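Local coordinates for protein activating signal cointegrator 1 complex subunit 2 (Homo sapiens, PDB 6YXQ) that binds polyubiquitin chains and recruits the helicase ASCC3 and the demethylase ALKBH3 to sites of DNA alkylation damage, at the interface of chains B and A. Numbering follows the deposited sequence. Chains: chain A, Activating signal cointegrator 1 complex subunit 2; chain B, Activating signal cointegrator 1 complex subunit 3.

The interface of chains B and A. Residues chain B 32-33, 36; chain A 40-42, 65.
B:Leu33, B:Lys36 and B:Asp32, on one side of the short helix 30-39 of ASCC3, pack against an extended stretch of ASCC2, A:Tyr40 to A:Val42, and against A:Phe65 from helix 53-75. The dense part is apolar. A:Val42 points its CG1 methyl into the middle of the patch, 3.5 Å from CD2 of B:Leu33 and 3.3 Å from CG of B:Lys36. The same leucine methyl meets the CD2-CE2 side of the phenylalanine ring, CD2 of B:Leu33 lying 3.4 Å from CD2 of A:Phe65. B:Lys36 contributes mainly its aliphatic chain: a bend at chi2 (-67°) sends it between A:Phe65 and A:Tyr40, antiparallel to the phenylalanine side chain. CD of B:Lys36, off the same face of that ring as the leucine methyl, comes within 3.8 Å of CD1 of A:Phe65, while CG lies 3.6 Å from CD2 of A:Tyr40. With chi1 at -165° the tyrosine ring points away from its backbone N, its CD2-CE2 side turned towards the ASCC3 helix. CE2 and the phenol meet the backbone carbonyl O of B:Asp32, which sits off the ring plane past CE2. The carboxylate is a wider contact, OD1 of B:Asp32 3.6 Å from OH of A:Tyr40 and the planes 38° apart. Replacing A:Tyr40 with an alanine would probably strip the ring from CG of B:Lys36 and leave a gap at the B:Asp32 carbonyl. The looser side holds A:Phe41, which barely touches ASCC3, and the lysine tip: CE comes nearest the A:Tyr40 carbonyl, and NZ of B:Lys36 stays 3.8 Å from O of A:Tyr40, too far for a bond. The patch helps join ASCC3 to the N-terminal helical portion of ASCC2, whose CUE domain, not this surface, binds ubiquitin and so brings the helicase to damaged DNA.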
# COMPACT_ATOMS: atom_id res chain seq x y z
N ASP B 32 14.81 -2.59 -17.23
CA ASP B 32 14.50 -2.70 -15.81
C ASP B 32 14.58 -4.15 -15.31
O ASP B 32 15.32 -4.44 -14.36
CB ASP B 32 13.10 -2.12 -15.57
CG ASP B 32 12.46 -2.60 -14.29
OD1 ASP B 32 13.15 -2.64 -13.26
OD2 ASP B 32 11.27 -2.95 -14.33
N LEU B 33 13.82 -5.06 -15.92
CA LEU B 33 13.75 -6.43 -15.42
C LEU B 33 14.96 -7.23 -15.81
O LEU B 33 15.33 -8.20 -15.12
CB LEU B 33 12.50 -7.13 -15.96
CG LEU B 33 11.52 -7.28 -14.83
CD1 LEU B 33 10.26 -7.96 -15.30
CD2 LEU B 33 12.19 -8.05 -13.73
N LYS B 36 17.69 -7.14 -13.44
CA LYS B 36 17.34 -8.03 -12.34
C LYS B 36 17.73 -9.46 -12.65
O LYS B 36 18.32 -10.16 -11.82
CB LYS B 36 15.84 -7.95 -12.05
CG LYS B 36 15.50 -7.78 -10.58
CD LYS B 36 15.84 -8.96 -9.72
CE LYS B 36 15.50 -8.61 -8.29
NZ LYS B 36 15.84 -9.65 -7.30
N TYR A 40 19.12 -5.57 -6.81
CA TYR A 40 18.27 -4.73 -7.64
C TYR A 40 16.81 -4.89 -7.24
O TYR A 40 16.38 -5.96 -6.80
CB TYR A 40 18.46 -5.12 -9.10
CG TYR A 40 17.96 -4.16 -10.13
CD1 TYR A 40 18.72 -3.06 -10.52
CD2 TYR A 40 16.74 -4.38 -10.76
CE1 TYR A 40 18.26 -2.19 -11.49
CE2 TYR A 40 16.28 -3.52 -11.73
CZ TYR A 40 17.03 -2.42 -12.08
OH TYR A 40 16.56 -1.57 -13.06
N PHE A 41 16.05 -3.81 -7.38
CA PHE A 41 14.62 -3.80 -7.11
C PHE A 41 13.88 -3.37 -8.37
O PHE A 41 14.19 -2.31 -8.93
CB PHE A 41 14.27 -2.84 -5.97
CG PHE A 41 14.41 -3.44 -4.60
CD1 PHE A 41 15.64 -3.44 -3.95
CD2 PHE A 41 13.31 -3.97 -3.96
CE1 PHE A 41 15.76 -3.98 -2.68
CE2 PHE A 41 13.43 -4.50 -2.69
CZ PHE A 41 14.66 -4.51 -2.05
N VAL A 42 12.92 -4.17 -8.81
CA VAL A 42 12.10 -3.79 -9.96
C VAL A 42 10.82 -3.13 -9.49
O VAL A 42 10.38 -3.29 -8.34
CB VAL A 42 11.79 -4.99 -10.89
CG1 VAL A 42 13.06 -5.65 -11.31
CG2 VAL A 42 10.85 -5.98 -10.21
N PHE A 65 9.64 -11.28 -8.15
CA PHE A 65 10.85 -10.51 -7.89
C PHE A 65 10.66 -9.57 -6.70
O PHE A 65 11.46 -9.58 -5.74
CB PHE A 65 11.25 -9.73 -9.13
CG PHE A 65 11.87 -10.57 -10.20
CD1 PHE A 65 12.90 -11.44 -9.90
CD2 PHE A 65 11.42 -10.50 -11.51
CE1 PHE A 65 13.48 -12.22 -10.88
CE2 PHE A 65 12.00 -11.27 -12.50
CZ PHE A 65 13.03 -12.13 -12.18